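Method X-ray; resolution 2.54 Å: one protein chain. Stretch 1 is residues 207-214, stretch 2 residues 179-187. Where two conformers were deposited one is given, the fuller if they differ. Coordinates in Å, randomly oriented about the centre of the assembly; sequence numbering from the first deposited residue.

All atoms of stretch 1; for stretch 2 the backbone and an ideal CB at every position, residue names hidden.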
# COMPACT_ATOMS: atom_id res chain seq x y z
N SER A 207 11.59 -20.69 -22.04
CA SER A 207 12.07 -19.47 -22.68
C SER A 207 11.05 -18.89 -23.68
O SER A 207 10.97 -17.68 -23.85
CB SER A 207 13.41 -19.71 -23.39
OG SER A 207 13.22 -20.34 -24.64
N LEU A 208 10.29 -19.76 -24.34
CA LEU A 208 9.25 -19.29 -25.26
C LEU A 208 8.12 -18.55 -24.52
O LEU A 208 7.30 -17.88 -25.14
CB LEU A 208 8.68 -20.46 -26.08
CG LEU A 208 9.22 -20.71 -27.49
CD1 LEU A 208 10.65 -20.16 -27.70
CD2 LEU A 208 9.14 -22.19 -27.82
N GLY A 209 8.08 -18.67 -23.21
CA GLY A 209 7.10 -17.96 -22.42
C GLY A 209 7.75 -16.98 -21.47
O GLY A 209 7.09 -16.45 -20.56
N ALA A 210 9.03 -16.73 -21.68
CA ALA A 210 9.84 -15.90 -20.79
C ALA A 210 9.09 -14.78 -20.07
O ALA A 210 8.96 -14.79 -18.84
CB ALA A 210 11.01 -15.30 -21.56
N LYS A 211 8.60 -13.82 -20.84
CA LYS A 211 8.05 -12.61 -20.26
C LYS A 211 6.52 -12.62 -20.31
O LYS A 211 5.88 -11.57 -20.21
CB LYS A 211 8.62 -11.38 -20.99
CG LYS A 211 10.10 -11.52 -21.36
CD LYS A 211 10.52 -10.60 -22.50
CE LYS A 211 11.90 -10.98 -23.03
NZ LYS A 211 12.38 -10.11 -24.14
N VAL A 212 5.94 -13.81 -20.48
CA VAL A 212 4.49 -13.93 -20.60
C VAL A 212 3.86 -14.79 -19.50
O VAL A 212 2.79 -14.44 -18.99
CB VAL A 212 4.05 -14.42 -22.00
CG1 VAL A 212 5.21 -15.10 -22.72
CG2 VAL A 212 2.85 -15.34 -21.91
N LEU A 213 4.50 -15.91 -19.13
CA LEU A 213 4.07 -16.63 -17.93
C LEU A 213 5.13 -17.44 -17.17
O LEU A 213 6.17 -17.81 -17.70
CB LEU A 213 2.79 -17.44 -18.15
CG LEU A 213 2.80 -18.86 -18.68
CD1 LEU A 213 1.41 -19.47 -18.47
CD2 LEU A 213 3.18 -18.86 -20.14
N HIS A 214 4.81 -17.69 -15.90
CA HIS A 214 5.75 -18.25 -14.96
C HIS A 214 5.63 -19.77 -14.86
O HIS A 214 4.57 -20.33 -14.59
CB HIS A 214 5.61 -17.56 -13.60
CG HIS A 214 6.19 -16.17 -13.57
ND1 HIS A 214 5.47 -15.05 -13.93
CD2 HIS A 214 7.44 -15.73 -13.27
CE1 HIS A 214 6.23 -13.98 -13.83
NE2 HIS A 214 7.43 -14.37 -13.43
N UNK A 179 -0.15 -15.26 -27.66
CA UNK A 179 0.03 -16.58 -27.10
C UNK A 179 1.48 -17.02 -27.19
O UNK A 179 2.39 -16.19 -27.13
CB UNK A 179 -0.88 -17.59 -27.81
N UNK A 180 1.69 -18.33 -27.33
CA UNK A 180 3.03 -18.89 -27.42
C UNK A 180 3.40 -19.18 -28.87
O UNK A 180 2.64 -19.84 -29.59
CB UNK A 180 3.13 -20.17 -26.58
N UNK A 181 4.56 -18.70 -29.30
CA UNK A 181 5.03 -18.98 -30.66
C UNK A 181 5.91 -20.23 -30.72
O UNK A 181 6.40 -20.70 -29.69
CB UNK A 181 5.80 -17.78 -31.20
N UNK A 182 6.09 -20.78 -31.92
CA UNK A 182 6.92 -21.97 -32.13
C UNK A 182 8.40 -21.69 -31.90
O UNK A 182 9.18 -22.60 -31.61
CB UNK A 182 6.71 -22.51 -33.55
N UNK A 183 8.78 -20.43 -32.04
CA UNK A 183 10.14 -20.02 -31.72
C UNK A 183 10.25 -18.50 -31.64
O UNK A 183 9.24 -17.80 -31.70
CB UNK A 183 11.12 -20.57 -32.76
N UNK A 184 11.48 -18.02 -31.49
CA UNK A 184 11.75 -16.59 -31.38
C UNK A 184 11.64 -15.91 -32.74
O UNK A 184 12.50 -16.08 -33.59
CB UNK A 184 13.14 -16.35 -30.78
N UNK A 185 10.58 -15.10 -32.92
CA UNK A 185 10.25 -14.41 -34.17
C UNK A 185 11.42 -13.57 -34.66
O UNK A 185 11.63 -13.43 -35.86
CB UNK A 185 9.02 -13.53 -33.98
N UNK A 186 12.16 -13.02 -33.71
CA UNK A 186 13.32 -12.20 -34.01
C UNK A 186 14.37 -12.94 -34.84
O UNK A 186 15.15 -12.31 -35.54
CB UNK A 186 13.95 -11.70 -32.71
N UNK A 187 14.39 -14.27 -34.76
CA UNK A 187 15.34 -15.05 -35.55
C UNK A 187 14.65 -15.83 -36.65
O UNK A 187 15.27 -16.14 -37.67
CB UNK A 187 16.12 -16.01 -34.65

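Position 179 is read from its backbone before anything else. Its phi/psi of 154/-149 lies where a side chain is strained, and an ideal CB would point away from stretch 1 with nothing of it in reach. Glycine fits best, and Gly179 is deposited.

At position 180 the extended backbone (-100/129) sends CA-to-CB sideways, and the ideal CB stands 5.0 Å from Leu208 O. Beyond it lie Leu208, the bare CA of Gly209, and the ends of Val212 and Leu213: a mostly apolar surface, with the carbonyl of Leu208 as its polar atom and no charge. A side chain long enough to turn back is wanted, so isoleucine, leucine or methionine would all be plausible. The residue is Ile180, whose end turns back to stretch 1. Ile180 CG2 and CD1 both approach Leu208 O, at 4.1 and 4.3 Å, and CG2 also lies 4.1 Å from Leu208 CB. CD1 reaches Leu213 CD2 at 4.3 Å and Val212 CG2 at 4.4 Å as well. CD1 also comes within 4.5 Å of Gly209 CA, where no side chain intervenes.

Position 181 meets stretch 1 through its backbone: Leu208 CG packs 3.6 Å from the position's own carbonyl O. CA-to-CB points sideways, with no atom of stretch 1 within 5.5 Å of the ideal CB, so the contact leaves the choice wide. Leu181 is found; its CB, the nearest side-chain atom, stands 5.9 Å from Leu208 CG.

At 182 and 183 CA-to-CB points away, and again the main chain receives Leu208. Leu208 CD2 is 3.8 Å from the O of 182. Leu208 CD1 is 4.1 Å from the CA of 183. Small or polar residues would serve. Both are threonines, Thr182 and Thr183, with hydroxyls hydrogen-bonded elsewhere in the structure.

Position 184 points sideways, its ideal CB 5.5 Å from Leu208 CD1, and stretch 1 demands little; several polar or apolar residues would do. Asp184 instead serves its own loop, with OD2 accepting a hydrogen bond from the N of 186 at 2.9 Å.

Position 185, at -56/-34, is out of reach; its phi permits proline, and Pro185 is present.

Position 186 points toward stretch 1, but across open space whose nearest offering is the extended amine of Lys211. Charge alone would favour an acid; a neutral polar chain would also suit. Arg186 is deposited, with NH2 4.1 Å from Lys211 NZ, a pairing of like charges. Its compensation lies within stretch 2, where NH1 forms a salt bridge with Asp184 OD1 at 2.9 Å.

Position 187 is beyond reach and unconstrained here; Leu187 closes the turn, its N hydrogen-bonded to Asp184 O at 2.9 Å.

Stretch 2 179-187: GILTTDPRL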
# COMPACT_ATOMS: atom_id res chain seq x y z
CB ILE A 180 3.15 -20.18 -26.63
CG1 ILE A 180 2.52 -20.01 -25.25
CG2 ILE A 180 4.60 -20.61 -26.51
CD1 ILE A 180 3.19 -18.96 -24.40
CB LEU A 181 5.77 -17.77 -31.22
CG LEU A 181 4.92 -16.50 -31.26
CD1 LEU A 181 5.74 -15.25 -31.57
CD2 LEU A 181 3.80 -16.66 -32.25
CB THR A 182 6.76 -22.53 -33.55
OG1 THR A 182 6.85 -21.46 -34.50
CG2 THR A 182 5.43 -23.24 -33.70
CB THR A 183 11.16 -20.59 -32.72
OG1 THR A 183 12.47 -20.49 -32.15
CG2 THR A 183 11.12 -19.83 -34.03
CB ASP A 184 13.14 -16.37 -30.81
CG ASP A 184 13.53 -14.90 -30.78
OD1 ASP A 184 14.72 -14.61 -30.52
OD2 ASP A 184 12.66 -14.05 -31.02
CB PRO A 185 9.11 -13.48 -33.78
CG PRO A 185 8.60 -13.98 -32.51
CD PRO A 185 9.75 -14.62 -31.80
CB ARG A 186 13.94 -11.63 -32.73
CG ARG A 186 13.16 -10.47 -32.12
CD ARG A 186 13.83 -9.94 -30.85
NE ARG A 186 13.24 -10.47 -29.62
CZ ARG A 186 13.77 -11.44 -28.87
NH1 ARG A 186 14.91 -12.00 -29.22
NH2 ARG A 186 13.14 -11.84 -27.77
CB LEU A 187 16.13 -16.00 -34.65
CG LEU A 187 16.66 -15.45 -33.33
CD1 LEU A 187 17.52 -16.50 -32.63
CD2 LEU A 187 17.44 -14.18 -33.56
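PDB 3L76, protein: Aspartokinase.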